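PDB 2BA9: putative aminooxidase from Propionibacterium acnes, which isomerises polyunsaturated fatty acids, producing conjugated linoleic acid, and binds flavin-adenine dinucleotide in an amine-oxidase-like fold. Local coordinates for residues G63-D68 against D197-A202; E72-T77 against Q206-H211. One frame throughout, in Å; residues are numbered along the deposited sequence.

Interaction 1 of 2, residues G63-D68 against D197-A202; sequences GVPSYD and DLWTWA. With FAD (flavin-adenine dinucleotide), chain D.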
loop_
_atom_site.group_PDB
_atom_site.type_symbol
_atom_site.label_atom_id
_atom_site.label_comp_id
_atom_site.label_asym_id
_atom_site.label_seq_id
_atom_site.Cartn_x
_atom_site.Cartn_y
_atom_site.Cartn_z
ATOM N N GLY A 63 7.016 7.591 -4.779
ATOM C CA GLY A 63 7.761 7.385 -3.542
ATOM C C GLY A 63 8.322 8.710 -3.046
ATOM O O GLY A 63 8.061 9.771 -3.628
ATOM N N VAL A 64 9.083 8.641 -1.961
ATOM C CA VAL A 64 9.797 9.798 -1.417
ATOM C C VAL A 64 11.264 9.428 -1.263
ATOM O O VAL A 64 11.597 8.237 -1.329
ATOM C CB VAL A 64 9.203 10.274 -0.051
ATOM C CG1 VAL A 64 7.930 11.089 -0.276
ATOM C CG2 VAL A 64 8.959 9.095 0.889
ATOM N N PRO A 65 12.151 10.444 -1.092
ATOM C CA PRO A 65 13.596 10.204 -1.005
ATOM C C PRO A 65 14.011 9.300 0.136
ATOM O O PRO A 65 15.106 8.751 0.094
ATOM C CB PRO A 65 14.191 11.605 -0.799
ATOM C CG PRO A 65 13.167 12.538 -1.310
ATOM C CD PRO A 65 11.842 11.887 -1.040
ATOM N N SER A 66 13.147 9.173 1.146
ATOM C CA SER A 66 13.388 8.260 2.271
ATOM C C SER A 66 12.996 6.799 1.948
ATOM O O SER A 66 12.941 5.964 2.841
ATOM C CB SER A 66 12.671 8.744 3.551
ATOM O OG SER A 66 11.251 8.795 3.406
ATOM N N TYR A 67 12.730 6.486 0.683
ATOM C CA TYR A 67 12.444 5.097 0.285
ATOM C C TYR A 67 13.757 4.316 0.142
ATOM O O TYR A 67 14.102 3.856 -0.945
ATOM C CB TYR A 67 11.638 5.062 -1.021
ATOM C CG TYR A 67 10.123 5.052 -0.863
ATOM C CD1 TYR A 67 9.492 5.684 0.214
ATOM C CD2 TYR A 67 9.323 4.424 -1.818
ATOM C CE1 TYR A 67 8.112 5.653 0.350
ATOM C CE2 TYR A 67 7.950 4.394 -1.697
ATOM C CZ TYR A 67 7.345 5.012 -0.619
ATOM O OH TYR A 67 5.968 4.975 -0.512
ATOM N N ASP A 68 14.473 4.155 1.251
ATOM C CA ASP A 68 15.825 3.574 1.229
ATOM C C ASP A 68 15.882 2.181 0.590
ATOM O O ASP A 68 16.763 1.911 -0.226
ATOM C CB ASP A 68 16.426 3.536 2.639
ATOM C CG ASP A 68 16.866 4.945 3.156
ATOM O OD1 ASP A 68 17.184 5.843 2.344
ATOM O OD2 ASP A 68 16.909 5.143 4.391
ATOM N N ASP A 197 8.385 16.713 -2.959
ATOM C CA ASP A 197 9.648 16.030 -3.241
ATOM C C ASP A 197 9.327 14.541 -3.417
ATOM O O ASP A 197 9.499 13.735 -2.495
ATOM C CB ASP A 197 10.646 16.301 -2.099
ATOM C CG ASP A 197 12.085 15.935 -2.448
ATOM O OD1 ASP A 197 12.419 15.735 -3.641
ATOM O OD2 ASP A 197 12.903 15.866 -1.497
ATOM N N LEU A 198 8.849 14.190 -4.614
ATOM C CA LEU A 198 8.222 12.888 -4.867
ATOM C C LEU A 198 8.795 12.176 -6.095
ATOM O O LEU A 198 8.945 12.784 -7.164
ATOM C CB LEU A 198 6.718 13.081 -5.053
ATOM C CG LEU A 198 5.952 13.561 -3.820
ATOM C CD1 LEU A 198 4.616 14.184 -4.208
ATOM C CD2 LEU A 198 5.743 12.415 -2.853
ATOM N N TRP A 199 9.104 10.887 -5.949
ATOM C CA TRP A 199 9.585 10.078 -7.069
ATOM C C TRP A 199 8.438 9.547 -7.921
ATOM O O TRP A 199 7.403 9.131 -7.402
ATOM C CB TRP A 199 10.372 8.865 -6.579
ATOM C CG TRP A 199 11.587 9.145 -5.786
ATOM C CD1 TRP A 199 12.232 10.333 -5.642
ATOM C CD2 TRP A 199 12.343 8.182 -5.048
ATOM N NE1 TRP A 199 13.333 10.172 -4.843
ATOM C CE2 TRP A 199 13.424 8.858 -4.468
ATOM C CE3 TRP A 199 12.205 6.803 -4.825
ATOM C CZ2 TRP A 199 14.371 8.208 -3.682
ATOM C CZ3 TRP A 199 13.132 6.163 -4.047
ATOM C CH2 TRP A 199 14.205 6.859 -3.482
ATOM N N THR A 200 8.644 9.557 -9.234
ATOM C CA THR A 200 7.785 8.867 -10.189
ATOM C C THR A 200 8.690 8.218 -11.220
ATOM O O THR A 200 9.873 8.556 -11.328
ATOM C CB THR A 200 6.807 9.807 -10.942
ATOM O OG1 THR A 200 7.536 10.747 -11.749
ATOM C CG2 THR A 200 5.904 10.566 -9.969
ATOM N N TRP A 201 8.116 7.303 -11.993
ATOM C CA TRP A 201 8.873 6.530 -12.970
ATOM C C TRP A 201 8.194 6.620 -14.332
ATOM O O TRP A 201 6.993 6.364 -14.438
ATOM C CB TRP A 201 8.974 5.078 -12.480
ATOM C CG TRP A 201 9.808 4.965 -11.239
ATOM C CD1 TRP A 201 11.150 4.730 -11.180
ATOM C CD2 TRP A 201 9.374 5.125 -9.891
ATOM N NE1 TRP A 201 11.574 4.708 -9.882
ATOM C CE2 TRP A 201 10.505 4.954 -9.066
ATOM C CE3 TRP A 201 8.139 5.379 -9.295
ATOM C CZ2 TRP A 201 10.438 5.035 -7.672
ATOM C CZ3 TRP A 201 8.072 5.463 -7.910
ATOM C CH2 TRP A 201 9.217 5.284 -7.114
ATOM N N ALA A 202 8.961 7.000 -15.358
ATOM C CA ALA A 202 8.452 7.122 -16.745
ATOM C C ALA A 202 7.821 5.830 -17.235
ATOM O O ALA A 202 6.751 5.847 -17.852
ATOM C CB ALA A 202 9.576 7.536 -17.720
HETATM P PA FAD D . 0.727 -6.815 -3.768
HETATM O O1A FAD D . 1.329 -5.620 -4.447
HETATM O O2A FAD D . -0.785 -6.859 -3.681
HETATM O O5B FAD D . 1.171 -8.131 -4.566
HETATM C C5B FAD D . 0.752 -9.374 -4.052
HETATM C C4B FAD D . 1.053 -10.474 -5.048
HETATM O O4B FAD D . 0.658 -11.712 -4.492
HETATM C C3B FAD D . 0.307 -10.270 -6.368
HETATM O O3B FAD D . 1.215 -10.317 -7.445
HETATM C C2B FAD D . -0.703 -11.394 -6.383
HETATM O O2B FAD D . -1.085 -11.785 -7.702
HETATM C C1B FAD D . -0.008 -12.442 -5.496
HETATM N N9A FAD D . -0.999 -13.386 -4.947
HETATM C C8A FAD D . -2.144 -13.085 -4.240
HETATM N N7A FAD D . -2.791 -14.247 -3.941
HETATM C C5A FAD D . -2.069 -15.284 -4.449
HETATM C C6A FAD D . -2.259 -16.681 -4.459
HETATM N N6A FAD D . -3.122 -17.243 -3.552
HETATM N N1A FAD D . -1.293 -17.483 -5.056
HETATM C C2A FAD D . -0.189 -16.930 -5.690
HETATM N N3A FAD D . -0.016 -15.553 -5.678
HETATM C C4A FAD D . -0.942 -14.744 -5.091
HETATM N N1 FAD D . 2.569 2.351 -2.651
HETATM C C2 FAD D . 3.509 3.331 -2.402
HETATM O O2 FAD D . 4.562 3.042 -1.834
HETATM N N3 FAD D . 3.250 4.638 -2.766
HETATM C C4 FAD D . 2.070 4.961 -3.405
HETATM O O4 FAD D . 1.878 6.141 -3.735
HETATM C C4X FAD D . 1.123 3.967 -3.671
HETATM N N5 FAD D . -0.081 4.256 -4.289
HETATM C C5X FAD D . -0.946 3.261 -4.700
HETATM C C6 FAD D . -2.081 3.571 -5.446
HETATM C C7 FAD D . -2.923 2.553 -5.886
HETATM C C7M FAD D . -4.129 2.923 -6.703
HETATM C C8 FAD D . -2.636 1.228 -5.569
HETATM C C8M FAD D . -3.512 0.096 -6.015
HETATM C C9 FAD D . -1.502 0.929 -4.818
HETATM C C9A FAD D . -0.650 1.937 -4.366
HETATM N N10 FAD D . 0.489 1.660 -3.588
HETATM C C10 FAD D . 1.399 2.653 -3.303
HETATM C "C1'" FAD D . 0.578 0.412 -2.775
HETATM C "C2'" FAD D . 1.563 -0.587 -3.369
HETATM O "O2'" FAD D . 1.357 -0.775 -4.765
HETATM C "C3'" FAD D . 1.400 -1.894 -2.608
HETATM O "O3'" FAD D . 1.470 -1.635 -1.204
HETATM C "C4'" FAD D . 2.454 -2.905 -3.031
HETATM O "O4'" FAD D . 2.218 -3.372 -4.354
HETATM C "C5'" FAD D . 2.458 -4.046 -2.024
HETATM O "O5'" FAD D . 3.183 -5.131 -2.529
HETATM P P FAD D . 2.899 -6.625 -1.969
HETATM O O1P FAD D . 3.755 -7.638 -2.706
HETATM O O2P FAD D . 3.158 -6.619 -0.502
HETATM O O3P FAD D . 1.361 -6.946 -2.297
#

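Interaction 2 of 2, residues E72-T77 against Q206-H211; sequences EIMDRT and QAMFEH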
loop_
_atom_site.group_PDB
_atom_site.type_symbol
_atom_site.label_atom_id
_atom_site.label_comp_id
_atom_site.label_asym_id
_atom_site.label_seq_id
_atom_site.Cartn_x
_atom_site.Cartn_y
_atom_site.Cartn_z
ATOM N N GLU A 72 17.760 0.727 -2.845
ATOM C CA GLU A 72 18.585 -0.491 -2.965
ATOM C C GLU A 72 18.156 -1.384 -4.139
ATOM O O GLU A 72 19.005 -2.013 -4.807
ATOM C CB GLU A 72 18.534 -1.305 -1.679
ATOM C CG GLU A 72 19.502 -0.853 -0.609
ATOM C CD GLU A 72 19.368 -1.685 0.644
ATOM O OE1 GLU A 72 19.102 -2.900 0.531
ATOM O OE2 GLU A 72 19.516 -1.121 1.746
ATOM N N ILE A 73 16.843 -1.439 -4.359
ATOM C CA ILE A 73 16.257 -2.196 -5.457
ATOM C C ILE A 73 16.656 -1.586 -6.790
ATOM O O ILE A 73 17.080 -2.314 -7.687
ATOM C CB ILE A 73 14.703 -2.291 -5.346
ATOM C CG1 ILE A 73 14.302 -3.140 -4.137
ATOM C CG2 ILE A 73 14.101 -2.892 -6.609
ATOM C CD1 ILE A 73 12.796 -3.179 -3.868
ATOM N N MET A 74 16.552 -0.257 -6.922
ATOM C CA MET A 74 16.983 0.432 -8.155
ATOM C C MET A 74 18.496 0.252 -8.436
ATOM O O MET A 74 18.907 0.162 -9.597
ATOM C CB MET A 74 16.635 1.934 -8.109
ATOM C CG MET A 74 15.139 2.253 -8.133
ATOM S SD MET A 74 14.784 4.021 -8.347
ATOM C CE MET A 74 14.932 4.606 -6.659
ATOM N N ASP A 75 19.318 0.215 -7.384
ATOM C CA ASP A 75 20.765 0.005 -7.540
ATOM C C ASP A 75 21.006 -1.336 -8.229
ATOM O O ASP A 75 21.890 -1.477 -9.086
ATOM C CB ASP A 75 21.502 -0.031 -6.196
ATOM C CG ASP A 75 21.470 1.286 -5.444
ATOM O OD1 ASP A 75 21.188 2.353 -6.038
ATOM O OD2 ASP A 75 21.746 1.237 -4.227
ATOM N N ARG A 76 20.216 -2.323 -7.823
ATOM C CA ARG A 76 20.325 -3.681 -8.359
ATOM C C ARG A 76 19.839 -3.792 -9.808
ATOM O O ARG A 76 20.398 -4.554 -10.606
ATOM C CB ARG A 76 19.535 -4.639 -7.467
ATOM C CG ARG A 76 19.887 -6.081 -7.696
ATOM C CD ARG A 76 19.122 -6.998 -6.793
ATOM N NE ARG A 76 19.090 -8.330 -7.373
ATOM C CZ ARG A 76 19.784 -9.385 -6.963
ATOM N NH1 ARG A 76 20.586 -9.328 -5.898
ATOM N NH2 ARG A 76 19.653 -10.526 -7.630
ATOM N N THR A 77 18.814 -3.027 -10.159
ATOM C CA THR A 77 18.176 -3.160 -11.484
ATOM C C THR A 77 18.689 -2.158 -12.528
ATOM O O THR A 77 18.532 -2.375 -13.735
ATOM C CB THR A 77 16.657 -2.975 -11.382
ATOM O OG1 THR A 77 16.373 -1.677 -10.853
ATOM C CG2 THR A 77 16.017 -4.046 -10.485
ATOM N N GLN A 206 5.716 -0.379 -11.954
ATOM C CA GLN A 206 5.823 -1.813 -12.252
ATOM C C GLN A 206 7.181 -2.182 -12.864
ATOM O O GLN A 206 7.698 -3.268 -12.607
ATOM C CB GLN A 206 4.691 -2.260 -13.178
ATOM C CG GLN A 206 4.649 -3.784 -13.431
ATOM C CD GLN A 206 3.478 -4.230 -14.300
ATOM O OE1 GLN A 206 2.927 -3.439 -15.083
ATOM N NE2 GLN A 206 3.084 -5.503 -14.160
ATOM N N ALA A 207 7.762 -1.263 -13.645
ATOM C CA ALA A 207 8.979 -1.539 -14.422
ATOM C C ALA A 207 10.132 -2.084 -13.592
ATOM O O ALA A 207 10.775 -3.046 -13.990
ATOM C CB ALA A 207 9.435 -0.285 -15.165
ATOM N N MET A 208 10.398 -1.448 -12.449
ATOM C CA MET A 208 11.551 -1.802 -11.628
ATOM C C MET A 208 11.407 -3.150 -10.916
ATOM O O MET A 208 12.400 -3.794 -10.594
ATOM C CB MET A 208 11.872 -0.684 -10.617
ATOM C CG MET A 208 10.769 -0.348 -9.614
ATOM S SD MET A 208 11.003 1.319 -8.927
ATOM C CE MET A 208 9.540 1.482 -7.882
ATOM N N PHE A 209 10.173 -3.570 -10.668
ATOM C CA PHE A 209 9.916 -4.885 -10.105
ATOM C C PHE A 209 9.924 -5.964 -11.196
ATOM O O PHE A 209 10.297 -7.104 -10.947
ATOM C CB PHE A 209 8.617 -4.866 -9.318
ATOM C CG PHE A 209 8.688 -4.012 -8.095
ATOM C CD1 PHE A 209 9.424 -4.432 -6.979
ATOM C CD2 PHE A 209 8.069 -2.779 -8.059
ATOM C CE1 PHE A 209 9.519 -3.637 -5.832
ATOM C CE2 PHE A 209 8.148 -1.983 -6.925
ATOM C CZ PHE A 209 8.872 -2.415 -5.799
ATOM N N GLU A 210 9.534 -5.596 -12.415
ATOM C CA GLU A 210 9.760 -6.478 -13.557
ATOM C C GLU A 210 11.262 -6.718 -13.706
ATOM O O GLU A 210 11.708 -7.858 -13.807
ATOM C CB GLU A 210 9.139 -5.899 -14.832
ATOM C CG GLU A 210 7.630 -5.915 -14.796
ATOM C CD GLU A 210 6.976 -5.200 -15.971
ATOM O OE1 GLU A 210 7.481 -4.159 -16.458
ATOM O OE2 GLU A 210 5.908 -5.670 -16.377
ATOM N N HIS A 211 12.052 -5.651 -13.640
ATOM C CA HIS A 211 13.500 -5.780 -13.777
ATOM C C HIS A 211 14.160 -6.477 -12.579
ATOM O O HIS A 211 15.095 -7.251 -12.751
ATOM C CB HIS A 211 14.132 -4.421 -13.990
ATOM C CG HIS A 211 13.574 -3.677 -15.157
ATOM N ND1 HIS A 211 13.604 -2.304 -15.241
ATOM C CD2 HIS A 211 12.938 -4.111 -16.274
ATOM C CE1 HIS A 211 13.036 -1.925 -16.371
ATOM N NE2 HIS A 211 12.620 -3.002 -17.013
#

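Interaction 1 of 2, residues G63-D68 against D197-A202
Gly63 and Trp199 pair through their backbones as an antiparallel hydrogen-bonded bridge. Gly63 N reaches Trp199 O at 3.1 Å, with an N-H...O angle of 151°. Trp199 N returns to Gly63 O at 2.8 Å, and this donor stands 48° out of the carbonyl plane; Leu198 CA adds a CA-H...O contact to the same oxygen. The Trp199 side chain then runs back over the 63-68 loop. Its CG lies anti to the carbonyl carbon (chi1 -61°), with CB still beside Gly63 N and O. Further out, CD2, CE2 and CE3 lie near Val64 O, which sits 3.4 Å above one ring face, offset toward the rim; Pro65 N is over that same face. Trp199 NE1 has Pro65 CA and N as its nearest neighbours here, Trp199 CZ2 comes within 3.4 Å of Pro65 CA, Trp199 CZ3 lies 3.5 Å from Tyr67 CB, and CH2, at the tip, sits near Val64 O and Tyr67 O. Pro65 CG also meets Asp197 OD2 at 3.3 Å, and Val64 CG1 lies alongside Leu198 CD2. Val64 O also accepts Tyr67 N, closing the type I turn Val64-Tyr67. Tyr67, with Gly63 CA against one ring face, donates from OH to FAD O2 at 2.7 Å. A turn packed under an indole thus presents a hydroxyl to the flavin carbonyl, a bond that would be expected to favour electron density on the pyrimidine end of the isoalloxazine.

Interaction 2 of 2, residues E72-T77 against Q206-H211
Ile73 and Phe209 cross at about a right angle, with the isoleucine CD1 reaching Phe209 CE1 at 3.8 Å. CD1 approaches the ring obliquely. The branch reaches it because Ile73 CG1 lies anti to the carbonyl carbon (chi1 -67°) and CD1 then extends away from CA (chi2 174°). Phe209 starts from the other side of its helix: its CB points away from 72-77, yet the ring swings back far enough to meet the methyl. The second branch of Ile73, CG2, faces the backbone of the partner helix, 4.4 Å from Met208 O.

Both segments are helical, and their axes approach to 9.6 Å with their N-to-C directions 59° apart, a steep crossing within the flavin-containing amine oxidoreductase fold. Helix 16-28, which follows the first strand of the dinucleotide-binding sheet, borders the same contact, touching Ile73 through Met23 and Phe209 through Pro16 and Leu19.

Where helix 68-77 ends, Thr77 directs CG2 at the partner backbone, 3.6 Å from Met208 O and 3.7 Å from His211 C, while its CB meets His211 CB at 3.9 Å. The polar ends of these two residues turn to a shared third party: Thr77 OG1 and His211 ND1 each hydrogen-bond to the carboxylate of Asp79, one to each oxygen. The imidazole has Ala207 O 3.0 Å above its centre on one face. Toward the tryptophan-lined side, Met74 CG comes to Met208 SD at 4.3 Å, a looser approach between two thioether chains.

In the fold
The two interactions lie on the same side of the chain's centre, their own centres 13 Å apart. Along the chain the segments alternate: 63-68 runs directly into helix 68-77, which carries 72-77, and much later 197-202 leads into helix 204-215, which carries 206-211. Interaction 2 therefore pairs the helices that continue the two loops of interaction 1. The two contacts also touch: Trp199 CZ3 packs on Met74 CE at 3.5 Å, and Trp201 NE1 lies 3.6 Å from Met208 SD. Helix 408-423 spans both, since Phe408 meets Tyr67 edge-to-face and touches Met208. These contacts link the loop that carries the flavin-bonding Tyr67 to the helices that pack beside helix 16-28.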